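Local coordinates for protein xyloglucan-specific endo-beta-1,4-glucanase BoGH5A (Bacteroides ovatus, PDB 3ZMR) that hydrolyses internal beta-1,4-glucosidic linkages of the xyloglucan backbone, with retention of configuration, to release xyloglucan oligosaccharides, at residues 213-218 with 235-240; 256-261 with 305-310; 280-285 with 319-324; 330-335 with 390-395. All blocks are in the same frame, centred on the assembly; numbering follows the deposited sequence. Where two conformers were deposited one is given.

In the fold
All four contacts lie in the catalytic (beta/alpha)8 barrel of this family 5 glycoside hydrolase. Contacts 2 and 4, with centres about 8 Å apart, join neighbouring parts of the barrel wall: strand 304-307 pairs with strand 331-337. Contact 1, about 10 Å from contact 2 between centres, packs an outer helix against the end of strand 210-214, the neighbour of strand 255-258. H216, N261 and E395, from contacts 1, 2 and 4, converge on one bound glucose, modelled as overlapping alpha (GLC) and beta (BGC) anomers. Contact 3 belongs to the outer layer, its N285 side chain about 14 Å from that sugar at the nearest atoms; hydrogen bonds from N285 and Q281 to Q307 O tie it to contact 2.

Contact 1 (213-218 with 235-240); sequences INIHWE and ERLEAM. With XYS (alpha-D-xylopyranose), chain C; GLC (alpha-D-glucopyranose), chain L; BGC (beta-D-glucopyranose), chain B; EDO (1,2-ethanediol), chain H.
I215 and M240 bring the two backbones nearest each other, 8.7 Å between CA atoms: 213-218 runs off the end of strand 210-214, whereas helix 227-248 carries 235-240. Side chains alone bridge that interval, without a hydrogen bond. I215 holds CG1 anti to its carbonyl carbon (chi1 -60°), and the CD1 methyl beyond it lies 3.9 Å from M240 CB, the two side chains crossing obliquely. I215 CD1 also approaches L237 CD1 at 4.3 Å, so one methyl at the end of a long aliphatic chain touches two helix residues a turn apart. M240, unbranched and flexible, turns its CE at chi3 (74°) to meet E218 tip to tip, 3.5 Å from OE2. That buried carboxylate oxygen accepts hydrogen bonds from W221 and S178. R236 NH2 stands 4.5 Å from E218 OE2, which lies well out of the guanidinium plane, so the two charges probably attract without a direct bond; S178, bonded to both groups, bridges them.

The residues flanking I215, N214 and H216, turn to the sugar site. N214 ND2 lies in the imidazole plane of H216 and donates to ND1 at 3.1 Å, which fixes the ring's rotation, while H216 NE2 donates to O3 of either glucose anomer, at 3.0 Å for BGC O3. The W217 indole offers one face to the xylose, XYS C2 lying over its centre. A strand backed by the following helix, with ligand-binding residues in the loop at the strand's C-terminal end, is the repeating plan of the TIM barrel.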
# COMPACT_ATOMS: atom_id res chain seq x y z
N ILE A 213 2.29 7.35 -8.48
CA ILE A 213 3.66 7.62 -8.02
C ILE A 213 3.80 7.17 -6.57
O ILE A 213 2.84 7.28 -5.79
CB ILE A 213 4.09 9.08 -8.18
CG1 ILE A 213 3.16 10.04 -7.44
CG2 ILE A 213 4.20 9.43 -9.66
CD1 ILE A 213 3.64 11.48 -7.45
N ASN A 214 4.96 6.68 -6.19
CA ASN A 214 5.23 6.24 -4.84
C ASN A 214 6.52 6.84 -4.30
O ASN A 214 7.15 7.70 -4.92
CB ASN A 214 5.19 4.72 -4.74
CG ASN A 214 6.46 4.05 -5.23
OD1 ASN A 214 7.39 4.69 -5.72
ND2 ASN A 214 6.46 2.73 -5.19
N ILE A 215 6.88 6.43 -3.09
CA ILE A 215 8.29 6.46 -2.62
C ILE A 215 8.70 4.98 -2.54
O ILE A 215 8.10 4.20 -1.81
CB ILE A 215 8.48 7.16 -1.27
CG1 ILE A 215 8.01 8.62 -1.32
CG2 ILE A 215 9.96 7.09 -0.90
CD1 ILE A 215 8.07 9.28 0.04
N HIS A 216 9.72 4.59 -3.29
CA HIS A 216 10.04 3.18 -3.47
C HIS A 216 11.11 2.78 -2.44
O HIS A 216 11.35 3.51 -1.47
CB HIS A 216 10.51 2.94 -4.91
CG HIS A 216 10.26 1.55 -5.44
ND1 HIS A 216 9.00 1.10 -5.72
CD2 HIS A 216 11.11 0.54 -5.76
CE1 HIS A 216 9.06 -0.13 -6.21
NE2 HIS A 216 10.35 -0.49 -6.27
N TRP A 217 11.77 1.66 -2.67
CA TRP A 217 12.76 1.09 -1.75
C TRP A 217 13.90 2.07 -1.42
O TRP A 217 14.21 2.31 -0.26
CB TRP A 217 13.35 -0.16 -2.40
CG TRP A 217 14.50 -0.78 -1.67
CD1 TRP A 217 14.49 -1.45 -0.46
CD2 TRP A 217 15.88 -0.77 -2.10
NE1 TRP A 217 15.77 -1.85 -0.12
CE2 TRP A 217 16.63 -1.47 -1.12
CE3 TRP A 217 16.53 -0.29 -3.25
CZ2 TRP A 217 17.99 -1.69 -1.25
CZ3 TRP A 217 17.90 -0.51 -3.36
CH2 TRP A 217 18.60 -1.18 -2.38
N GLU A 218 14.51 2.61 -2.46
CA GLU A 218 15.60 3.61 -2.36
C GLU A 218 16.59 3.38 -1.20
O GLU A 218 16.89 4.27 -0.39
CB GLU A 218 15.10 5.04 -2.42
CG GLU A 218 14.17 5.46 -1.31
CD GLU A 218 13.96 6.97 -1.27
OE1 GLU A 218 14.21 7.64 -2.29
OE2 GLU A 218 13.52 7.46 -0.20
N GLU A 235 8.65 10.74 10.96
CA GLU A 235 8.99 12.14 10.70
C GLU A 235 9.51 12.30 9.27
O GLU A 235 9.12 13.23 8.54
CB GLU A 235 10.03 12.60 11.69
CG GLU A 235 10.64 13.96 11.42
CD GLU A 235 11.66 14.31 12.47
OE1 GLU A 235 11.26 14.86 13.52
OE2 GLU A 235 12.83 13.99 12.24
N ARG A 236 10.38 11.38 8.85
CA ARG A 236 10.94 11.44 7.50
C ARG A 236 9.88 11.19 6.42
O ARG A 236 9.85 11.90 5.42
CB ARG A 236 12.08 10.44 7.37
CG ARG A 236 12.69 10.39 5.99
CD ARG A 236 13.94 9.55 5.98
NE ARG A 236 14.52 9.44 4.66
CZ ARG A 236 15.69 8.84 4.43
NH1 ARG A 236 16.38 8.33 5.43
NH2 ARG A 236 16.16 8.75 3.20
N LEU A 237 9.06 10.17 6.62
CA LEU A 237 8.02 9.83 5.64
C LEU A 237 7.07 11.03 5.46
O LEU A 237 6.72 11.41 4.32
CB LEU A 237 7.30 8.58 6.11
CG LEU A 237 6.32 8.01 5.07
CD1 LEU A 237 6.99 7.54 3.79
CD2 LEU A 237 5.52 6.88 5.72
N GLU A 238 6.70 11.67 6.57
CA GLU A 238 5.88 12.88 6.51
C GLU A 238 6.57 14.01 5.75
O GLU A 238 5.98 14.68 4.90
CB GLU A 238 5.50 13.36 7.93
CG GLU A 238 4.73 14.68 7.91
CD GLU A 238 4.31 15.19 9.28
OE1 GLU A 238 4.93 14.83 10.28
OE2 GLU A 238 3.34 15.97 9.33
N ALA A 239 7.85 14.25 6.08
CA ALA A 239 8.57 15.38 5.48
C ALA A 239 8.67 15.22 3.97
O ALA A 239 8.52 16.18 3.22
CB ALA A 239 9.95 15.53 6.08
N MET A 240 8.87 13.98 3.53
CA MET A 240 8.99 13.68 2.12
C MET A 240 7.65 13.79 1.43
O MET A 240 7.49 14.51 0.42
CB MET A 240 9.63 12.30 1.91
CG MET A 240 11.08 12.22 2.40
SD MET A 240 11.78 10.59 2.17
CE MET A 240 12.03 10.56 0.41
C1 XYS C . 16.21 -3.32 -4.85
C2 XYS C . 16.73 -4.10 -3.61
C3 XYS C . 15.64 -5.09 -3.21
C4 XYS C . 14.30 -4.41 -3.01
C5 XYS C . 13.89 -3.53 -4.21
O2 XYS C . 17.98 -4.83 -3.81
O3 XYS C . 15.96 -5.78 -2.00
O4 XYS C . 13.32 -5.43 -2.84
O5 XYS C . 14.96 -2.67 -4.57
C1 GLC L . 9.40 -5.89 -5.95
C2 GLC L . 10.12 -4.55 -5.86
C3 GLC L . 10.89 -4.23 -7.14
C4 GLC L . 11.79 -5.43 -7.45
C5 GLC L . 10.99 -6.74 -7.38
C6 GLC L . 11.81 -7.99 -7.69
O2 GLC L . 9.19 -3.56 -5.52
O3 GLC L . 11.60 -2.98 -7.05
O4 GLC L . 12.27 -5.23 -8.75
O5 GLC L . 10.38 -6.88 -6.11
O6 GLC L . 11.69 -8.22 -9.08
C2 BGC B . 10.09 -4.52 -5.65
C3 BGC B . 10.80 -4.31 -6.99
C4 BGC B . 11.62 -5.53 -7.41
C5 BGC B . 10.63 -6.70 -7.35
C6 BGC B . 11.28 -7.99 -7.83
C1 BGC B . 9.34 -5.85 -5.46
O2 BGC B . 9.16 -3.45 -5.44
O3 BGC B . 11.66 -3.16 -6.88
O4 BGC B . 12.22 -5.30 -8.72
O5 BGC B . 10.14 -6.90 -6.01
O6 BGC B . 12.54 -8.10 -7.14
C1 EDO H . 16.78 8.95 9.50
O1 EDO H . 17.76 7.96 9.84
C2 EDO H . 15.46 8.27 9.20
O2 EDO H . 15.64 7.37 8.11

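Contact 2 (256-261 with 305-310); sequences LFAGTN and IVQAYN. With GLC (alpha-D-glucopyranose), chain L; BGC (beta-D-glucopyranose), chain B.
A258 and I305 pair where two parallel strands of the TIM barrel, 255-258 and 304-307, run side by side as the fourth and fifth of its eight; the axes of 256-258 and 305-307 lie 16° apart. I305 N donates to F257 O at 2.8 Å, and G259 N to I305 O at 3.1 Å. The small A258 lets its CB sit 3.9 Å from I305 CB, while the longer I305 carries its CD1 to L256 CD2; these apolar groups suit the buried barrel wall.

Past the paired residues, a glutamine side chain takes over from the backbone. Q307 bends at chi2 (64°), which swings CD toward T260, and its OE1 accepts from both T260 OG1, at 2.7 Å, and T260 N, at 3.0 Å. Both donors come from the same face of the amide plane: the backbone N-H stands well above it, the hydroxyl is tilted 27° from it. Glutamine fits because its other end can donate: NE2 bonds to E334 and, weakly, to I305 O on its own strand. These bonds satisfy a buried amide and tie down the residue just before N261. A water joins the diverging backbones, donating to both N261 O and A308 O. N261, whose OD1 accepts from R172, directs the remaining end of its carboxamide to the substrate, ND2 donating to O2 of either glucose anomer, at 2.8 Å for BGC O2.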
# COMPACT_ATOMS: atom_id res chain seq x y z
N LEU A 256 -2.80 9.20 -8.74
CA LEU A 256 -2.89 8.54 -7.43
C LEU A 256 -1.52 8.52 -6.78
O LEU A 256 -0.48 8.48 -7.47
CB LEU A 256 -3.42 7.10 -7.57
CG LEU A 256 -4.85 6.88 -8.10
CD1 LEU A 256 -4.91 6.89 -9.61
CD2 LEU A 256 -5.41 5.55 -7.58
N PHE A 257 -1.52 8.58 -5.44
CA PHE A 257 -0.30 8.45 -4.66
C PHE A 257 -0.28 7.13 -3.92
O PHE A 257 -1.30 6.72 -3.36
CB PHE A 257 -0.14 9.56 -3.60
CG PHE A 257 -0.20 10.99 -4.10
CD1 PHE A 257 0.16 11.39 -5.39
CD2 PHE A 257 -0.55 11.97 -3.19
CE1 PHE A 257 0.10 12.72 -5.73
CE2 PHE A 257 -0.58 13.30 -3.54
CZ PHE A 257 -0.28 13.67 -4.82
N ALA A 258 0.88 6.48 -3.90
CA ALA A 258 1.09 5.24 -3.14
C ALA A 258 2.20 5.47 -2.11
O ALA A 258 3.31 5.81 -2.48
CB ALA A 258 1.47 4.08 -4.06
N GLY A 259 1.90 5.28 -0.82
CA GLY A 259 2.75 5.86 0.22
C GLY A 259 4.14 5.23 0.36
O GLY A 259 5.13 5.92 0.66
N THR A 260 4.18 3.91 0.18
CA THR A 260 5.36 3.09 0.44
C THR A 260 5.44 1.98 -0.61
O THR A 260 4.55 1.83 -1.43
CB THR A 260 5.34 2.46 1.87
OG1 THR A 260 4.38 1.39 1.91
CG2 THR A 260 5.04 3.50 2.95
N ASN A 261 6.51 1.19 -0.54
CA ASN A 261 6.64 0.03 -1.40
C ASN A 261 6.52 -1.24 -0.55
O ASN A 261 5.44 -1.52 -0.03
CB ASN A 261 7.92 0.12 -2.22
CG ASN A 261 8.02 -0.97 -3.26
OD1 ASN A 261 7.05 -1.25 -3.96
ND2 ASN A 261 9.20 -1.58 -3.39
N ILE A 305 -3.21 5.01 -2.12
CA ILE A 305 -2.92 3.59 -2.18
C ILE A 305 -1.96 3.26 -1.03
O ILE A 305 -0.86 3.84 -0.95
CB ILE A 305 -2.28 3.18 -3.50
CG1 ILE A 305 -3.12 3.59 -4.69
CG2 ILE A 305 -1.99 1.69 -3.52
CD1 ILE A 305 -2.34 3.64 -5.98
N VAL A 306 -2.38 2.36 -0.14
CA VAL A 306 -1.60 1.95 1.00
C VAL A 306 -1.26 0.47 0.89
O VAL A 306 -1.95 -0.29 0.20
CB VAL A 306 -2.33 2.29 2.34
CG1 VAL A 306 -2.43 3.81 2.51
CG2 VAL A 306 -3.68 1.59 2.45
N GLN A 307 -0.15 0.07 1.52
CA GLN A 307 0.44 -1.24 1.25
C GLN A 307 0.29 -2.23 2.38
O GLN A 307 0.36 -1.87 3.57
CB GLN A 307 1.93 -1.07 0.97
CG GLN A 307 2.26 -0.34 -0.32
CD GLN A 307 1.78 1.09 -0.32
OE1 GLN A 307 2.04 1.87 0.63
NE2 GLN A 307 1.08 1.46 -1.38
N ALA A 308 0.09 -3.48 2.01
CA ALA A 308 0.24 -4.59 2.96
C ALA A 308 1.71 -4.72 3.39
O ALA A 308 2.61 -4.23 2.71
CB ALA A 308 -0.23 -5.87 2.33
N TYR A 309 1.91 -5.38 4.52
CA TYR A 309 3.25 -5.64 5.03
C TYR A 309 3.99 -6.48 3.96
O TYR A 309 3.46 -7.49 3.51
CB TYR A 309 3.19 -6.37 6.37
CG TYR A 309 4.53 -6.39 7.09
CD1 TYR A 309 5.49 -7.36 6.79
CD2 TYR A 309 4.84 -5.45 8.06
CE1 TYR A 309 6.72 -7.36 7.42
CE2 TYR A 309 6.07 -5.46 8.72
CZ TYR A 309 7.01 -6.42 8.39
OH TYR A 309 8.21 -6.40 9.06
N ASN A 310 5.20 -6.04 3.56
CA ASN A 310 5.95 -6.76 2.51
C ASN A 310 5.19 -6.76 1.16
O ASN A 310 5.55 -7.54 0.27
CB ASN A 310 6.20 -8.24 2.89
CG ASN A 310 7.40 -8.48 3.80
OD1 ASN A 310 8.11 -7.58 4.24
ND2 ASN A 310 7.61 -9.74 4.09
C1 GLC L . 9.40 -5.89 -5.95
C2 GLC L . 10.12 -4.55 -5.86
C3 GLC L . 10.89 -4.23 -7.14
C4 GLC L . 11.79 -5.43 -7.45
C5 GLC L . 10.99 -6.74 -7.38
C6 GLC L . 11.81 -7.99 -7.69
O2 GLC L . 9.19 -3.56 -5.52
O3 GLC L . 11.60 -2.98 -7.05
O4 GLC L . 12.27 -5.23 -8.75
O5 GLC L . 10.38 -6.88 -6.11
O6 GLC L . 11.69 -8.22 -9.08
C2 BGC B . 10.09 -4.52 -5.65
C3 BGC B . 10.80 -4.31 -6.99
C4 BGC B . 11.62 -5.53 -7.41
C5 BGC B . 10.63 -6.70 -7.35
C6 BGC B . 11.28 -7.99 -7.83
C1 BGC B . 9.34 -5.85 -5.46
O2 BGC B . 9.16 -3.45 -5.44
O3 BGC B . 11.66 -3.16 -6.88
O4 BGC B . 12.22 -5.30 -8.72
O5 BGC B . 10.14 -6.90 -6.01
O6 BGC B . 12.54 -8.10 -7.14
O HOH W 1 4.75 -2.37 2.54

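Contact 3 (280-285 with 319-324); sequences VQNGFN and HFTMPL. With EDO (1,2-ethanediol), chain G.
N282 and T321 come within 6.5 Å of each other, CA to CA, and N285 and P323 within 6.7 Å, as the irregular segment 319-324 passes one side of helix 275-293. Both belong to the outer layer of the (beta/alpha)8 barrel: the loop leads from helix 313-319 to strand 331-337.

N282 provides the direct hydrogen bonds, its carboxamide offering both a donor and an acceptor to the backbone of an irregular loop. ND2 gives a hydrogen close to its own amide plane to H319 O, at 3.0 Å. OD1 receives T321 N-H at 3.2 Å; that bond is almost straight, 178° at the hydrogen, although the nitrogen sits above the carbonyl plane. N282 CG is anti to the carbonyl carbon (chi1 -82°), which places CG on the loop side.

One turn on, N285 packs its CB against P323 CG, 4.1 Å away, and crosses F320 at about a right angle, with ND2, which also donates to Q307 O, at the ring edge, 3.9 Å from F320 CE1. A water completes the junction, accepting from N285 ND2 and donating to T321 O and to N282 OD1, the last at 2.7 Å.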
# COMPACT_ATOMS: atom_id res chain seq x y z
N VAL A 280 3.67 -0.87 13.56
CA VAL A 280 4.48 0.24 13.12
C VAL A 280 4.32 0.41 11.59
O VAL A 280 4.20 1.52 11.09
CB VAL A 280 5.96 0.07 13.52
CG1 VAL A 280 6.78 1.18 12.89
CG2 VAL A 280 6.09 0.09 15.04
N GLN A 281 4.26 -0.69 10.85
CA GLN A 281 4.10 -0.61 9.39
C GLN A 281 2.71 -0.10 9.00
O GLN A 281 2.58 0.78 8.13
CB GLN A 281 4.42 -1.94 8.73
CG GLN A 281 4.26 -1.94 7.22
CD GLN A 281 2.90 -2.41 6.77
OE1 GLN A 281 2.27 -3.27 7.40
NE2 GLN A 281 2.47 -1.88 5.65
N ASN A 282 1.66 -0.59 9.65
CA ASN A 282 0.33 0.01 9.46
C ASN A 282 0.35 1.51 9.80
O ASN A 282 -0.24 2.32 9.09
CB ASN A 282 -0.72 -0.73 10.27
CG ASN A 282 -1.24 -2.00 9.60
OD1 ASN A 282 -1.68 -1.98 8.45
ND2 ASN A 282 -1.27 -3.09 10.36
N GLY A 283 1.16 1.87 10.81
CA GLY A 283 1.35 3.25 11.16
C GLY A 283 1.93 4.12 10.05
O GLY A 283 1.55 5.28 9.90
N PHE A 284 2.87 3.58 9.28
CA PHE A 284 3.44 4.31 8.12
C PHE A 284 2.33 4.67 7.12
O PHE A 284 2.32 5.77 6.55
CB PHE A 284 4.52 3.49 7.40
CG PHE A 284 5.78 3.19 8.24
CD1 PHE A 284 6.21 4.03 9.25
CD2 PHE A 284 6.51 2.04 8.00
CE1 PHE A 284 7.36 3.72 10.01
CE2 PHE A 284 7.66 1.73 8.70
CZ PHE A 284 8.09 2.57 9.72
N ASN A 285 1.43 3.72 6.87
CA ASN A 285 0.29 3.99 5.99
C ASN A 285 -0.55 5.15 6.50
O ASN A 285 -0.95 6.02 5.75
CB ASN A 285 -0.60 2.75 5.80
CG ASN A 285 0.06 1.65 4.99
OD1 ASN A 285 0.97 1.87 4.21
ND2 ASN A 285 -0.44 0.44 5.18
N HIS A 319 -3.25 -9.16 8.63
CA HIS A 319 -2.73 -8.06 9.45
C HIS A 319 -2.96 -6.63 8.98
O HIS A 319 -2.68 -5.69 9.73
CB HIS A 319 -1.22 -8.23 9.65
CG HIS A 319 -0.83 -9.57 10.19
ND1 HIS A 319 -1.05 -9.94 11.49
CD2 HIS A 319 -0.22 -10.63 9.59
CE1 HIS A 319 -0.61 -11.17 11.68
NE2 HIS A 319 -0.09 -11.60 10.54
N PHE A 320 -3.39 -6.42 7.74
CA PHE A 320 -3.56 -5.05 7.24
C PHE A 320 -4.77 -4.43 7.93
O PHE A 320 -5.83 -5.08 8.02
CB PHE A 320 -3.74 -5.03 5.71
CG PHE A 320 -4.20 -3.69 5.18
CD1 PHE A 320 -3.29 -2.68 4.93
CD2 PHE A 320 -5.55 -3.44 4.94
CE1 PHE A 320 -3.71 -1.47 4.43
CE2 PHE A 320 -5.97 -2.24 4.43
CZ PHE A 320 -5.05 -1.25 4.22
N THR A 321 -4.60 -3.20 8.40
CA THR A 321 -5.71 -2.40 8.92
C THR A 321 -5.91 -1.14 8.06
O THR A 321 -4.97 -0.50 7.64
CB THR A 321 -5.48 -2.03 10.40
OG1 THR A 321 -4.30 -1.22 10.53
CG2 THR A 321 -5.37 -3.30 11.25
N MET A 322 -7.18 -0.78 7.83
CA MET A 322 -7.49 0.41 7.05
C MET A 322 -7.11 1.66 7.82
O MET A 322 -7.49 1.81 9.00
CB MET A 322 -8.99 0.48 6.69
CG MET A 322 -9.39 -0.42 5.54
SD MET A 322 -8.69 0.03 3.94
CE MET A 322 -9.71 1.39 3.37
N PRO A 323 -6.36 2.58 7.18
CA PRO A 323 -6.14 3.83 7.86
C PRO A 323 -7.46 4.60 8.08
O PRO A 323 -8.38 4.48 7.30
CB PRO A 323 -5.24 4.61 6.90
CG PRO A 323 -4.61 3.59 6.01
CD PRO A 323 -5.67 2.52 5.89
N LEU A 324 -7.47 5.43 9.12
CA LEU A 324 -8.52 6.42 9.28
C LEU A 324 -8.32 7.50 8.21
O LEU A 324 -7.19 7.84 7.84
CB LEU A 324 -8.45 7.09 10.67
CG LEU A 324 -8.61 6.19 11.89
CD1 LEU A 324 -8.37 7.02 13.15
CD2 LEU A 324 -9.98 5.53 11.90
C1 EDO G . 0.34 -13.62 7.86
O1 EDO G . 0.61 -14.41 6.71
C2 EDO G . 1.22 -13.95 9.07
O2 EDO G . 0.44 -14.32 10.20
O HOH W 2 -2.47 0.31 7.24

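Contact 4 (330-335 with 390-395); sequences RIFLEC and PVIIGE. With GLC (alpha-D-glucopyranose), chain L; BGC (beta-D-glucopyranose), chain B.
The wall that presents the probable nucleophile is built here, where E334 pairs with I392 between the sixth and seventh parallel strands of the TIM barrel, 331-337 and 391-396. L333 with V391 and C335 with I393 complete the register, and the axes of 331-335 and 391-395 cross at 35°, in keeping with a twisted barrel. The hydrogen bonds go alternately from one strand to the other: L333 N to P390 O at 2.9 Å, I392 N to L333 O, C335 N to I392 O, and G394 N to C335 O at 2.8 Å. CA-H...O contacts run beside them, as from V391 CA to L333 O.

At the start of the pair, P390 lays CG over one face of F332, 3.7 Å from the ring centroid and offset toward the rim, a CH-pi contact that suits a flat ring and a rigid pyrrolidine. I392 CD1 joins from an oblique direction, 3.4 Å from F332 CD2. L333 and V391, together with C335 and I393, turn to the other side of the sheet, where C335 CB meets I393 CD1.

E334 shares its side with I392. Its chain is extended, CG anti to the backbone N (chi1 176°), and besides Q307 its buried carboxylate engages R172 and H336, both at OE2. E334 OE2 rests 3.5 Å from G394 CA, where the absence of a side chain makes room for it. In E395, the inferred nucleophile, OE1 bonds to Y338 and lies near the anomeric carbon C1; OE2 forms a salt bridge with R172 and sits 2.7 Å from both GLC O2 and BGC O2.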
# COMPACT_ATOMS: atom_id res chain seq x y z
N ARG A 330 -11.85 6.44 -0.40
CA ARG A 330 -10.84 6.97 -1.32
C ARG A 330 -9.46 6.34 -1.07
O ARG A 330 -8.41 6.97 -1.32
CB ARG A 330 -10.75 8.50 -1.26
CG ARG A 330 -11.99 9.24 -1.75
CD ARG A 330 -12.31 8.93 -3.21
NE ARG A 330 -13.36 9.79 -3.78
CZ ARG A 330 -14.67 9.62 -3.59
NH1 ARG A 330 -15.12 8.59 -2.86
NH2 ARG A 330 -15.53 10.46 -4.16
N ILE A 331 -9.47 5.09 -0.60
CA ILE A 331 -8.26 4.30 -0.35
C ILE A 331 -8.31 2.94 -1.05
O ILE A 331 -9.30 2.20 -1.03
CB ILE A 331 -7.98 4.11 1.15
CG1 ILE A 331 -7.67 5.49 1.80
CG2 ILE A 331 -6.78 3.17 1.36
CD1 ILE A 331 -7.48 5.51 3.28
N PHE A 332 -7.19 2.64 -1.71
CA PHE A 332 -6.91 1.30 -2.26
C PHE A 332 -5.89 0.57 -1.37
O PHE A 332 -5.00 1.22 -0.80
CB PHE A 332 -6.16 1.39 -3.60
CG PHE A 332 -6.97 1.83 -4.80
CD1 PHE A 332 -7.37 3.15 -4.99
CD2 PHE A 332 -7.21 0.92 -5.82
CE1 PHE A 332 -8.06 3.53 -6.15
CE2 PHE A 332 -7.90 1.28 -6.97
CZ PHE A 332 -8.33 2.59 -7.15
N LEU A 333 -5.96 -0.76 -1.37
CA LEU A 333 -4.88 -1.62 -0.86
C LEU A 333 -3.98 -2.03 -2.03
O LEU A 333 -4.47 -2.29 -3.15
CB LEU A 333 -5.47 -2.90 -0.24
CG LEU A 333 -4.48 -4.00 0.16
CD1 LEU A 333 -3.62 -3.54 1.32
CD2 LEU A 333 -5.24 -5.22 0.59
N GLU A 334 -2.67 -2.13 -1.76
CA GLU A 334 -1.69 -2.66 -2.71
C GLU A 334 -0.97 -3.89 -2.14
O GLU A 334 -0.45 -3.86 -1.04
CB GLU A 334 -0.64 -1.60 -3.07
CG GLU A 334 0.46 -2.09 -3.99
CD GLU A 334 1.43 -1.02 -4.43
OE1 GLU A 334 1.41 0.11 -3.85
OE2 GLU A 334 2.23 -1.32 -5.38
N CYS A 335 -0.94 -4.94 -2.97
CA CYS A 335 -0.09 -6.10 -2.79
C CYS A 335 0.71 -6.30 -4.07
O CYS A 335 0.36 -5.78 -5.14
CB CYS A 335 -0.91 -7.37 -2.53
SG CYS A 335 -1.92 -7.31 -1.03
N PRO A 390 -10.84 -1.56 -2.89
CA PRO A 390 -10.22 -2.12 -4.09
C PRO A 390 -8.77 -2.47 -3.85
O PRO A 390 -8.14 -1.98 -2.89
CB PRO A 390 -10.37 -0.99 -5.10
CG PRO A 390 -10.28 0.27 -4.27
CD PRO A 390 -10.99 -0.10 -2.99
N VAL A 391 -8.26 -3.34 -4.71
CA VAL A 391 -6.91 -3.87 -4.57
C VAL A 391 -6.18 -3.76 -5.90
O VAL A 391 -6.66 -4.23 -6.93
CB VAL A 391 -6.90 -5.35 -4.10
CG1 VAL A 391 -5.48 -5.86 -3.93
CG2 VAL A 391 -7.69 -5.53 -2.82
N ILE A 392 -5.00 -3.13 -5.84
CA ILE A 392 -4.06 -3.09 -6.92
C ILE A 392 -2.99 -4.14 -6.66
O ILE A 392 -2.39 -4.19 -5.60
CB ILE A 392 -3.42 -1.70 -7.05
CG1 ILE A 392 -4.47 -0.69 -7.51
CG2 ILE A 392 -2.28 -1.69 -8.06
CD1 ILE A 392 -4.10 0.76 -7.24
N ILE A 393 -2.79 -5.02 -7.64
CA ILE A 393 -1.62 -5.89 -7.67
C ILE A 393 -0.56 -5.06 -8.38
O ILE A 393 -0.47 -5.00 -9.62
CB ILE A 393 -1.89 -7.26 -8.34
CG1 ILE A 393 -3.01 -8.01 -7.59
CG2 ILE A 393 -0.62 -8.12 -8.47
CD1 ILE A 393 -2.75 -8.28 -6.12
N GLY A 394 0.21 -4.35 -7.56
CA GLY A 394 1.08 -3.28 -8.07
C GLY A 394 2.25 -3.73 -8.90
O GLY A 394 2.79 -2.94 -9.68
N GLU A 395 2.64 -5.00 -8.70
CA GLU A 395 3.65 -5.66 -9.50
C GLU A 395 3.33 -7.14 -9.61
O GLU A 395 2.96 -7.76 -8.62
CB GLU A 395 5.05 -5.54 -8.87
CG GLU A 395 5.54 -4.14 -8.59
CD GLU A 395 6.90 -4.10 -7.93
OE1 GLU A 395 7.63 -5.12 -7.96
OE2 GLU A 395 7.24 -3.02 -7.35
C1 GLC L . 9.40 -5.89 -5.95
C2 GLC L . 10.12 -4.55 -5.86
C3 GLC L . 10.89 -4.23 -7.14
C4 GLC L . 11.79 -5.43 -7.45
C5 GLC L . 10.99 -6.74 -7.38
C6 GLC L . 11.81 -7.99 -7.69
O2 GLC L . 9.19 -3.56 -5.52
O3 GLC L . 11.60 -2.98 -7.05
O4 GLC L . 12.27 -5.23 -8.75
O5 GLC L . 10.38 -6.88 -6.11
O6 GLC L . 11.69 -8.22 -9.08
C2 BGC B . 10.09 -4.52 -5.65
C3 BGC B . 10.80 -4.31 -6.99
C4 BGC B . 11.62 -5.53 -7.41
C5 BGC B . 10.63 -6.70 -7.35
C6 BGC B . 11.28 -7.99 -7.83
C1 BGC B . 9.34 -5.85 -5.46
O2 BGC B . 9.16 -3.45 -5.44
O3 BGC B . 11.66 -3.16 -6.88
O4 BGC B . 12.22 -5.30 -8.72
O5 BGC B . 10.14 -6.90 -6.01
O6 BGC B . 12.54 -8.10 -7.14